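PDB 6PTR: beta sliding clamp from Bartonella birtlesii LL-WM9, which probably confers processivity on DNA polymerases and tethers them and other proteins to DNA, as a ring-shaped head-to-tail homodimer around the duplex. Local coordinates for residues 20-30 against 52-63; 181-192 against 256-264. All coordinates share one frame; numbering follows the deposited sequence. Where two conformers were deposited one is given.

Contact 1 (20-30 against 52-63). With EDO (1,2-ethanediol), chain Q.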
loop_
_atom_site.group_PDB
_atom_site.type_symbol
_atom_site.label_atom_id
_atom_site.label_comp_id
_atom_site.label_asym_id
_atom_site.label_seq_id
_atom_site.Cartn_x
_atom_site.Cartn_y
_atom_site.Cartn_z
ATOM N N LYS C 20 10.076 4.050 -19.607
ATOM C CA LYS C 20 9.008 3.162 -20.050
ATOM C C LYS C 20 9.551 1.788 -20.414
ATOM O O LYS C 20 8.993 0.765 -20.002
ATOM C CB LYS C 20 8.267 3.770 -21.241
ATOM C CG LYS C 20 7.053 2.942 -21.651
ATOM C CD LYS C 20 6.196 3.647 -22.693
ATOM C CE LYS C 20 4.901 2.879 -22.956
ATOM N NZ LYS C 20 3.923 2.993 -21.835
ATOM N N SER C 21 10.648 1.744 -21.176
ATOM C CA SER C 21 11.203 0.461 -21.591
ATOM C C SER C 21 11.764 -0.302 -20.400
ATOM O O SER C 21 11.499 -1.502 -20.237
ATOM C CB SER C 21 12.281 0.666 -22.663
ATOM O OG SER C 21 11.746 1.324 -23.810
ATOM N N LEU C 22 12.519 0.387 -19.536
ATOM C CA LEU C 22 13.036 -0.241 -18.328
ATOM C C LEU C 22 11.905 -0.776 -17.460
ATOM O O LEU C 22 12.039 -1.838 -16.848
ATOM C CB LEU C 22 13.877 0.760 -17.532
ATOM C CG LEU C 22 14.724 0.246 -16.374
ATOM C CD1 LEU C 22 15.658 -0.877 -16.821
ATOM C CD2 LEU C 22 15.511 1.405 -15.773
ATOM N N GLY C 23 10.790 -0.045 -17.379
ATOM C CA GLY C 23 9.675 -0.519 -16.589
ATOM C C GLY C 23 9.136 -1.840 -17.091
ATOM O O GLY C 23 8.672 -2.668 -16.302
ATOM N N ARG C 24 9.227 -2.069 -18.401
ATOM C CA ARG C 24 8.716 -3.306 -18.972
ATOM C C ARG C 24 9.609 -4.500 -18.669
ATOM O O ARG C 24 9.121 -5.634 -18.671
ATOM C CB ARG C 24 8.529 -3.143 -20.480
ATOM C CG ARG C 24 7.300 -2.284 -20.839
ATOM C CD ARG C 24 7.190 -2.000 -22.339
ATOM N NE ARG C 24 5.943 -1.353 -22.726
ATOM C CZ ARG C 24 5.642 -1.004 -23.973
ATOM N NH1 ARG C 24 6.508 -1.226 -24.953
ATOM N NH2 ARG C 24 4.475 -0.433 -24.243
ATOM N N VAL C 25 10.906 -4.294 -18.415
ATOM C CA VAL C 25 11.791 -5.453 -18.293
ATOM C C VAL C 25 12.168 -5.728 -16.843
ATOM O O VAL C 25 12.314 -6.889 -16.440
ATOM C CB VAL C 25 13.060 -5.291 -19.154
ATOM C CG1 VAL C 25 12.676 -4.969 -20.585
ATOM C CG2 VAL C 25 13.947 -4.228 -18.594
ATOM N N HIS C 26 12.278 -4.673 -16.035
ATOM C CA HIS C 26 12.895 -4.818 -14.722
ATOM C C HIS C 26 12.078 -5.697 -13.787
ATOM O O HIS C 26 12.654 -6.346 -12.908
ATOM C CB HIS C 26 13.143 -3.433 -14.093
ATOM C CG HIS C 26 11.981 -2.877 -13.336
ATOM N ND1 HIS C 26 10.883 -2.312 -13.953
ATOM C CD2 HIS C 26 11.757 -2.769 -12.005
ATOM C CE1 HIS C 26 10.025 -1.904 -13.035
ATOM N NE2 HIS C 26 10.529 -2.174 -11.844
ATOM N N ARG C 27 10.752 -5.741 -13.943
ATOM C CA ARG C 27 9.949 -6.484 -12.979
ATOM C C ARG C 27 10.132 -7.998 -13.080
ATOM O O ARG C 27 9.632 -8.722 -12.211
ATOM C CB ARG C 27 8.460 -6.123 -13.117
ATOM C CG ARG C 27 8.030 -5.455 -14.425
ATOM C CD ARG C 27 6.538 -5.044 -14.363
ATOM N NE ARG C 27 5.900 -4.984 -15.681
ATOM C CZ ARG C 27 5.429 -3.877 -16.252
ATOM N NH1 ARG C 27 5.511 -2.711 -15.622
ATOM N NH2 ARG C 27 4.866 -3.937 -17.456
ATOM N N VAL C 28 10.835 -8.488 -14.101
ATOM C CA VAL C 28 11.123 -9.911 -14.221
ATOM C C VAL C 28 12.160 -10.325 -13.190
ATOM O O VAL C 28 12.179 -11.476 -12.725
ATOM C CB VAL C 28 11.564 -10.194 -15.671
ATOM C CG1 VAL C 28 12.386 -11.460 -15.779
ATOM C CG2 VAL C 28 10.328 -10.289 -16.516
ATOM N N VAL C 29 13.003 -9.381 -12.777
ATOM C CA VAL C 29 14.011 -9.653 -11.769
ATOM C C VAL C 29 13.333 -9.954 -10.442
ATOM O O VAL C 29 12.426 -9.234 -10.003
ATOM C CB VAL C 29 14.975 -8.463 -11.665
ATOM C CG1 VAL C 29 15.923 -8.654 -10.496
ATOM C CG2 VAL C 29 15.725 -8.294 -12.971
ATOM N N GLU C 30 13.751 -11.038 -9.802
ATOM C CA GLU C 30 13.243 -11.357 -8.479
ATOM C C GLU C 30 14.011 -10.554 -7.435
ATOM O O GLU C 30 15.240 -10.459 -7.486
ATOM C CB GLU C 30 13.370 -12.856 -8.206
ATOM C CG GLU C 30 12.286 -13.439 -7.299
ATOM C CD GLU C 30 10.944 -13.616 -8.001
ATOM O OE1 GLU C 30 9.920 -13.187 -7.430
ATOM O OE2 GLU C 30 10.908 -14.184 -9.117
ATOM N N LEU C 52 17.078 -3.788 -23.933
ATOM C CA LEU C 52 17.109 -4.122 -22.512
ATOM C C LEU C 52 16.681 -5.572 -22.366
ATOM O O LEU C 52 15.709 -5.989 -22.991
ATOM C CB LEU C 52 16.163 -3.219 -21.711
ATOM C CG LEU C 52 16.402 -1.716 -21.902
ATOM C CD1 LEU C 52 15.409 -0.901 -21.103
ATOM C CD2 LEU C 52 17.851 -1.354 -21.544
ATOM N N LYS C 53 17.397 -6.344 -21.544
ATOM C CA LYS C 53 17.053 -7.751 -21.341
ATOM C C LYS C 53 17.107 -8.048 -19.848
ATOM O O LYS C 53 18.040 -7.615 -19.169
ATOM C CB LYS C 53 18.032 -8.668 -22.099
ATOM C CG LYS C 53 17.739 -10.172 -22.001
ATOM C CD LYS C 53 18.828 -11.051 -22.681
ATOM C CE LYS C 53 18.739 -11.046 -24.182
ATOM N NZ LYS C 53 19.661 -12.077 -24.766
ATOM N N ALA C 54 16.106 -8.772 -19.334
ATOM C CA ALA C 54 16.158 -9.272 -17.964
ATOM C C ALA C 54 15.684 -10.716 -17.975
ATOM O O ALA C 54 14.934 -11.116 -18.862
ATOM C CB ALA C 54 15.277 -8.445 -16.997
ATOM N N THR C 55 16.115 -11.500 -16.980
ATOM C CA THR C 55 15.747 -12.913 -16.960
ATOM C C THR C 55 15.804 -13.402 -15.522
ATOM O O THR C 55 16.540 -12.859 -14.696
ATOM C CB THR C 55 16.666 -13.786 -17.837
ATOM O OG1 THR C 55 16.178 -15.138 -17.858
ATOM C CG2 THR C 55 18.082 -13.811 -17.283
ATOM N N ASP C 56 14.990 -14.407 -15.214
ATOM C CA ASP C 56 15.197 -15.178 -13.998
ATOM C C ASP C 56 15.580 -16.627 -14.301
ATOM O O ASP C 56 15.477 -17.485 -13.419
ATOM C CB ASP C 56 13.957 -15.105 -13.104
ATOM C CG ASP C 56 12.747 -15.816 -13.693
ATOM O OD1 ASP C 56 12.854 -16.490 -14.734
ATOM O OD2 ASP C 56 11.667 -15.696 -13.077
ATOM N N LEU C 57 16.010 -16.898 -15.535
ATOM C CA LEU C 57 16.387 -18.201 -16.099
ATOM C C LEU C 57 15.180 -19.020 -16.548
ATOM O O LEU C 57 15.334 -19.931 -17.371
ATOM C CB LEU C 57 17.244 -19.030 -15.126
ATOM C CG LEU C 57 18.571 -18.384 -14.714
ATOM C CD1 LEU C 57 19.334 -19.311 -13.782
ATOM C CD2 LEU C 57 19.385 -18.028 -15.946
ATOM N N ASP C 58 13.987 -18.728 -16.032
ATOM C CA ASP C 58 12.773 -19.382 -16.522
ATOM C C ASP C 58 12.024 -18.523 -17.531
ATOM O O ASP C 58 11.454 -19.042 -18.492
ATOM C CB ASP C 58 11.825 -19.717 -15.365
ATOM C CG ASP C 58 12.399 -20.754 -14.427
ATOM O OD1 ASP C 58 13.192 -21.592 -14.893
ATOM O OD2 ASP C 58 12.058 -20.721 -13.226
ATOM N N LEU C 59 12.039 -17.222 -17.314
ATOM C CA LEU C 59 11.374 -16.235 -18.150
ATOM C C LEU C 59 12.396 -15.180 -18.528
ATOM O O LEU C 59 13.146 -14.703 -17.677
ATOM C CB LEU C 59 10.211 -15.573 -17.395
ATOM C CG LEU C 59 9.437 -14.440 -18.082
ATOM C CD1 LEU C 59 8.769 -14.944 -19.364
ATOM C CD2 LEU C 59 8.377 -13.883 -17.095
ATOM N N GLU C 60 12.405 -14.798 -19.796
ATOM C CA GLU C 60 13.267 -13.723 -20.291
ATOM C C GLU C 60 12.401 -12.696 -20.995
ATOM O O GLU C 60 11.464 -13.063 -21.696
ATOM C CB GLU C 60 14.304 -14.273 -21.274
ATOM C CG GLU C 60 15.216 -13.246 -21.924
ATOM C CD GLU C 60 15.971 -13.852 -23.092
ATOM O OE1 GLU C 60 15.426 -13.857 -24.218
ATOM O OE2 GLU C 60 17.088 -14.359 -22.873
ATOM N N VAL C 61 12.697 -11.409 -20.802
ATOM C CA VAL C 61 11.983 -10.332 -21.477
ATOM C C VAL C 61 13.006 -9.408 -22.114
ATOM O O VAL C 61 14.039 -9.109 -21.508
ATOM C CB VAL C 61 11.075 -9.549 -20.512
ATOM C CG1 VAL C 61 10.279 -8.477 -21.259
ATOM C CG2 VAL C 61 10.134 -10.509 -19.809
ATOM N N THR C 62 12.732 -8.977 -23.337
ATOM C CA THR C 62 13.557 -7.969 -23.984
ATOM C C THR C 62 12.654 -6.869 -24.512
ATOM O O THR C 62 11.532 -7.129 -24.938
ATOM C CB THR C 62 14.370 -8.543 -25.132
ATOM O OG1 THR C 62 13.486 -8.979 -26.175
ATOM C CG2 THR C 62 15.232 -9.728 -24.649
ATOM N N GLU C 63 13.147 -5.639 -24.472
ATOM C CA GLU C 63 12.485 -4.557 -25.178
ATOM C C GLU C 63 13.561 -3.727 -25.841
ATOM O O GLU C 63 14.643 -3.557 -25.278
ATOM C CB GLU C 63 11.657 -3.646 -24.288
ATOM C CG GLU C 63 10.795 -2.722 -25.200
ATOM C CD GLU C 63 10.198 -1.599 -24.458
ATOM O OE1 GLU C 63 10.089 -0.487 -25.014
ATOM O OE2 GLU C 63 9.853 -1.833 -23.293
HETATM C C1 EDO Q . 13.876 -18.813 -21.128
HETATM O O1 EDO Q . 14.533 -19.971 -20.597
HETATM C C2 EDO Q . 14.934 -17.796 -21.533
HETATM O O2 EDO Q . 15.257 -17.958 -22.920
HETATM O O HOH W 1 16.121 -12.341 -11.815
#

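Contact 2 (181-192 against 256-264)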
loop_
_atom_site.group_PDB
_atom_site.type_symbol
_atom_site.label_atom_id
_atom_site.label_comp_id
_atom_site.label_asym_id
_atom_site.label_seq_id
_atom_site.Cartn_x
_atom_site.Cartn_y
_atom_site.Cartn_z
ATOM N N ARG C 181 -8.063 -23.195 -26.782
ATOM C CA ARG C 181 -8.664 -23.153 -25.461
ATOM C C ARG C 181 -7.598 -22.897 -24.414
ATOM O O ARG C 181 -6.463 -23.375 -24.529
ATOM C CB ARG C 181 -9.412 -24.473 -25.148
ATOM C CG ARG C 181 -9.971 -24.571 -23.737
ATOM C CD ARG C 181 -10.803 -25.872 -23.639
ATOM N NE ARG C 181 -12.105 -25.786 -24.316
ATOM C CZ ARG C 181 -12.933 -26.813 -24.469
ATOM N NH1 ARG C 181 -12.587 -28.019 -24.021
ATOM N NH2 ARG C 181 -14.103 -26.642 -25.075
ATOM N N LEU C 182 -7.961 -22.127 -23.400
ATOM C CA LEU C 182 -7.147 -21.946 -22.213
ATOM C C LEU C 182 -7.968 -22.390 -21.025
ATOM O O LEU C 182 -9.134 -22.006 -20.924
ATOM C CB LEU C 182 -6.736 -20.485 -21.995
ATOM C CG LEU C 182 -5.668 -19.894 -22.919
ATOM C CD1 LEU C 182 -6.143 -19.818 -24.339
ATOM C CD2 LEU C 182 -5.309 -18.506 -22.407
ATOM N N VAL C 183 -7.355 -23.195 -20.151
ATOM C CA VAL C 183 -7.965 -23.652 -18.902
ATOM C C VAL C 183 -7.009 -23.366 -17.756
ATOM O O VAL C 183 -5.795 -23.607 -17.851
ATOM C CB VAL C 183 -8.329 -25.152 -18.946
ATOM C CG1 VAL C 183 -8.791 -25.634 -17.547
ATOM C CG2 VAL C 183 -9.434 -25.412 -19.969
ATOM N N ALA C 184 -7.560 -22.885 -16.638
ATOM C CA ALA C 184 -6.790 -22.771 -15.413
ATOM C C ALA C 184 -7.639 -23.272 -14.256
ATOM O O ALA C 184 -8.858 -23.091 -14.234
ATOM C CB ALA C 184 -6.359 -21.316 -15.120
ATOM N N THR C 185 -6.976 -23.864 -13.284
ATOM C CA THR C 185 -7.694 -24.308 -12.103
ATOM C C THR C 185 -6.729 -24.365 -10.934
ATOM O O THR C 185 -5.518 -24.529 -11.099
ATOM C CB THR C 185 -8.340 -25.670 -12.354
ATOM O OG1 THR C 185 -9.119 -26.052 -11.204
ATOM C CG2 THR C 185 -7.273 -26.718 -12.578
ATOM N N ASP C 186 -7.291 -24.238 -9.736
ATOM C CA ASP C 186 -6.555 -24.452 -8.503
ATOM C C ASP C 186 -7.132 -25.614 -7.698
ATOM O O ASP C 186 -6.802 -25.758 -6.519
ATOM C CB ASP C 186 -6.544 -23.161 -7.678
ATOM C CG ASP C 186 -7.929 -22.731 -7.222
ATOM O OD1 ASP C 186 -8.932 -23.423 -7.527
ATOM O OD2 ASP C 186 -8.003 -21.681 -6.558
ATOM N N GLY C 187 -7.993 -26.430 -8.306
ATOM C CA GLY C 187 -8.652 -27.525 -7.639
ATOM C C GLY C 187 -9.969 -27.154 -6.989
ATOM O O GLY C 187 -10.677 -28.047 -6.500
ATOM N N HIS C 188 -10.313 -25.864 -6.964
ATOM C CA HIS C 188 -11.570 -25.407 -6.378
ATOM C C HIS C 188 -12.359 -24.591 -7.387
ATOM O O HIS C 188 -13.570 -24.775 -7.524
ATOM C CB HIS C 188 -11.291 -24.583 -5.122
ATOM C CG HIS C 188 -10.658 -25.394 -4.042
ATOM N ND1 HIS C 188 -9.307 -25.348 -3.775
ATOM C CD2 HIS C 188 -11.178 -26.324 -3.208
ATOM C CE1 HIS C 188 -9.030 -26.192 -2.793
ATOM N NE2 HIS C 188 -10.149 -26.790 -2.427
ATOM N N ARG C 189 -11.669 -23.655 -8.046
ATOM C CA ARG C 189 -12.190 -22.853 -9.148
ATOM C C ARG C 189 -11.613 -23.404 -10.447
ATOM O O ARG C 189 -10.469 -23.861 -10.478
ATOM C CB ARG C 189 -11.775 -21.374 -9.002
ATOM C CG ARG C 189 -12.063 -20.732 -7.639
ATOM C CD ARG C 189 -11.332 -19.400 -7.484
ATOM N NE ARG C 189 -9.909 -19.585 -7.208
ATOM C CZ ARG C 189 -9.053 -18.588 -7.009
ATOM N NH1 ARG C 189 -9.470 -17.330 -7.048
ATOM N NH2 ARG C 189 -7.773 -18.848 -6.782
ATOM N N LEU C 190 -12.393 -23.350 -11.520
ATOM C CA LEU C 190 -11.827 -23.649 -12.832
ATOM C C LEU C 190 -12.378 -22.645 -13.821
ATOM O O LEU C 190 -13.556 -22.284 -13.747
ATOM C CB LEU C 190 -12.158 -25.072 -13.313
ATOM C CG LEU C 190 -11.657 -25.418 -14.727
ATOM C CD1 LEU C 190 -11.203 -26.885 -14.785
ATOM C CD2 LEU C 190 -12.706 -25.167 -15.781
ATOM N N ALA C 191 -11.524 -22.199 -14.750
ATOM C CA ALA C 191 -11.951 -21.291 -15.800
ATOM C C ALA C 191 -11.588 -21.907 -17.144
ATOM O O ALA C 191 -10.503 -22.472 -17.294
ATOM C CB ALA C 191 -11.275 -19.895 -15.666
ATOM N N GLN C 192 -12.515 -21.821 -18.099
ATOM C CA GLN C 192 -12.319 -22.338 -19.446
ATOM C C GLN C 192 -12.772 -21.293 -20.444
ATOM O O GLN C 192 -13.913 -20.825 -20.373
ATOM C CB GLN C 192 -13.122 -23.630 -19.666
ATOM C CG GLN C 192 -13.005 -24.151 -21.088
ATOM C CD GLN C 192 -13.847 -25.400 -21.327
ATOM O OE1 GLN C 192 -13.426 -26.500 -21.023
ATOM N NE2 GLN C 192 -15.035 -25.223 -21.887
ATOM N N PHE C 256 -1.091 -31.759 -17.664
ATOM C CA PHE C 256 -2.267 -31.129 -17.063
ATOM C C PHE C 256 -3.381 -32.164 -16.858
ATOM O O PHE C 256 -3.523 -33.099 -17.651
ATOM C CB PHE C 256 -2.747 -29.988 -17.965
ATOM C CG PHE C 256 -3.611 -28.976 -17.275
ATOM C CD1 PHE C 256 -3.042 -28.032 -16.437
ATOM C CD2 PHE C 256 -4.996 -28.970 -17.454
ATOM C CE1 PHE C 256 -3.825 -27.083 -15.785
ATOM C CE2 PHE C 256 -5.785 -28.012 -16.821
ATOM C CZ PHE C 256 -5.181 -27.059 -15.979
ATOM N N PRO C 257 -4.183 -32.033 -15.792
ATOM C CA PRO C 257 -5.248 -33.022 -15.553
ATOM C C PRO C 257 -6.307 -33.036 -16.644
ATOM O O PRO C 257 -6.440 -32.112 -17.448
ATOM C CB PRO C 257 -5.864 -32.593 -14.206
ATOM C CG PRO C 257 -4.781 -31.777 -13.529
ATOM C CD PRO C 257 -4.009 -31.100 -14.659
ATOM N N ASP C 258 -7.075 -34.129 -16.643
ATOM C CA ASP C 258 -8.180 -34.353 -17.579
ATOM C C ASP C 258 -9.366 -33.514 -17.100
ATOM O O ASP C 258 -10.361 -34.007 -16.564
ATOM C CB ASP C 258 -8.484 -35.843 -17.649
ATOM C CG ASP C 258 -9.547 -36.196 -18.675
ATOM O OD1 ASP C 258 -10.006 -35.309 -19.418
ATOM O OD2 ASP C 258 -9.910 -37.386 -18.715
ATOM N N TYR C 259 -9.225 -32.196 -17.302
ATOM C CA TYR C 259 -10.137 -31.218 -16.716
ATOM C C TYR C 259 -11.557 -31.344 -17.243
ATOM O O TYR C 259 -12.488 -30.897 -16.572
ATOM C CB TYR C 259 -9.627 -29.785 -16.963
ATOM C CG TYR C 259 -9.678 -29.454 -18.432
ATOM C CD1 TYR C 259 -10.842 -28.931 -19.002
ATOM C CD2 TYR C 259 -8.606 -29.744 -19.267
ATOM C CE1 TYR C 259 -10.930 -28.693 -20.357
ATOM C CE2 TYR C 259 -8.689 -29.501 -20.645
ATOM C CZ TYR C 259 -9.849 -28.986 -21.170
ATOM O OH TYR C 259 -9.975 -28.757 -22.513
ATOM N N GLN C 260 -11.758 -31.912 -18.439
ATOM C CA GLN C 260 -13.118 -32.043 -18.954
ATOM C C GLN C 260 -13.974 -32.909 -18.044
ATOM O O GLN C 260 -15.196 -32.757 -18.031
ATOM C CB GLN C 260 -13.103 -32.606 -20.379
ATOM C CG GLN C 260 -12.459 -31.626 -21.349
ATOM C CD GLN C 260 -12.385 -32.153 -22.770
ATOM O OE1 GLN C 260 -13.085 -33.095 -23.131
ATOM N NE2 GLN C 260 -11.542 -31.536 -23.583
ATOM N N ARG C 261 -13.356 -33.764 -17.235
ATOM C CA ARG C 261 -14.149 -34.595 -16.346
ATOM C C ARG C 261 -14.874 -33.784 -15.281
ATOM O O ARG C 261 -15.849 -34.286 -14.710
ATOM C CB ARG C 261 -13.260 -35.627 -15.666
ATOM C CG ARG C 261 -12.642 -36.620 -16.614
ATOM C CD ARG C 261 -12.198 -37.828 -15.840
ATOM N NE ARG C 261 -11.227 -38.617 -16.587
ATOM C CZ ARG C 261 -10.937 -39.869 -16.277
ATOM N NH1 ARG C 261 -11.551 -40.430 -15.248
ATOM N NH2 ARG C 261 -10.041 -40.547 -16.981
ATOM N N VAL C 262 -14.421 -32.562 -14.975
ATOM C CA VAL C 262 -15.037 -31.823 -13.868
ATOM C C VAL C 262 -16.080 -30.816 -14.314
ATOM O O VAL C 262 -16.742 -30.213 -13.457
ATOM C CB VAL C 262 -14.002 -31.106 -12.979
ATOM C CG1 VAL C 262 -12.873 -32.042 -12.638
ATOM C CG2 VAL C 262 -13.476 -29.816 -13.619
ATOM N N ILE C 263 -16.268 -30.621 -15.613
ATOM C CA ILE C 263 -17.185 -29.580 -16.063
ATOM C C ILE C 263 -18.580 -30.177 -16.113
ATOM O O ILE C 263 -18.849 -31.077 -16.919
ATOM C CB ILE C 263 -16.731 -29.000 -17.421
ATOM C CG1 ILE C 263 -15.345 -28.369 -17.257
ATOM C CG2 ILE C 263 -17.741 -27.992 -17.934
ATOM C CD1 ILE C 263 -14.792 -27.746 -18.505
ATOM N N PRO C 264 -19.486 -29.761 -15.236
ATOM C CA PRO C 264 -20.780 -30.440 -15.142
ATOM C C PRO C 264 -21.698 -29.926 -16.236
ATOM O O PRO C 264 -22.200 -28.801 -16.175
ATOM C CB PRO C 264 -21.273 -30.050 -13.737
ATOM C CG PRO C 264 -20.678 -28.730 -13.476
ATOM C CD PRO C 264 -19.372 -28.644 -14.276
#

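Contact 1 (20-30 against 52-63)
S21 and E63 close one end of a contact where a helix packs on a beta hairpin in the N-terminal domain of the DNA-clamp fold; helix 20-26 runs nearly parallel to strand 52-55 and almost antiparallel to strand 59-63. E63 holds CG anti to its backbone N (chi1 -169°), and its extended chain carries the carboxylate to the helix. S21 OG, also bonded to Q17 O, is hydrogen-bonded to E63 OE1 at 2.7 Å, meeting it from above the carboxylate plane. R24 adds a long salt bridge, NH1 to E63 OE1 at 3.7 Å, with guanidinium and carboxylate planes 49° apart; its NH2 also pairs with E223. V25 fits its methyls against both strands: CG2 lies 4.0 Å from L52 CB, while CG1 faces the backbone N of E63. V25 O lies 3.4 Å from A54 CB. V28 CG1, anti to the backbone N (chi1 157°), lies 3.8 Å from T55 CA and as near to L59 O. K212 bridges E30 and D56, probably offsetting their like charges. At the turn D56 OD1 takes two amides, D58 N and L59 N, the latter at 2.8 Å and nearly in line with the C-O bond.

Contact 2 (181-192 against 256-264)
Y259 presents its ring to the hairpin so that V183 lies over one face while Q192 and R181 come in at the edge. Its first torsion (67°) sets CG between the backbone N and the carbonyl carbon, swinging the ring from the short 3-10 turn onto strand 181-185. V183 CG2 makes a CH-pi contact, 3.8 Å from the ring centroid and 19° off the normal. The amide of Q192 stands nearly perpendicular to the ring, OE1 lying 3.4 Å from Y259 CE1 and closer still to I263 CD1. R181, its chain bent about the CG-CD bond (chi3 -75°), brings its guanidinium almost at right angles to the phenol plane; NH1 donates to Y259 OH over 3.1 Å in an almost straight bond, the oxygen lying in the guanidinium plane. H171 also binds this hydroxyl, and D194 takes the NE of R181. Segment 256-264 belongs to the connection between the central and C-terminal domains, laid across the central-domain hairpin, and both segments contribute to the griselimycin site. T185, L190 and V262 pack against apolar side chains of this peptide, and G187 and D258 make backbone hydrogen bonds with it. F256 approaches V183 and T185 obliquely, CE2 3.9 Å from V183 CG1 and CZ 4.0 Å from T185 CG2. L190 crosses Y259 at about a right angle, its CD1 touching Y259 CB (4.0 Å) and V262 CG2 (3.9 Å).

Contacts 1 and 2 show how one hairpin design can serve different partners in a repeated-domain protein. Each uses two neighbouring strands, third and fourth across its own eight-stranded sheet, and both hairpins turn through a Thr-Asp pair, T55-D56 and T185-D186, making ST and Asx turns. In contact 1 the hairpin is overlaid by a helix of its own domain; in contact 2 an interdomain connection covers the face turned away from helix 142-152, which packs on L182 and A191. Their centres are 30 Å apart on opposite sides of the chain's centre, with nearest atoms about 15 Å apart. Griselimycin lies at contact 2, whereas contact 1 has an ethanediol beside its turn, probably from the crystallisation liquor.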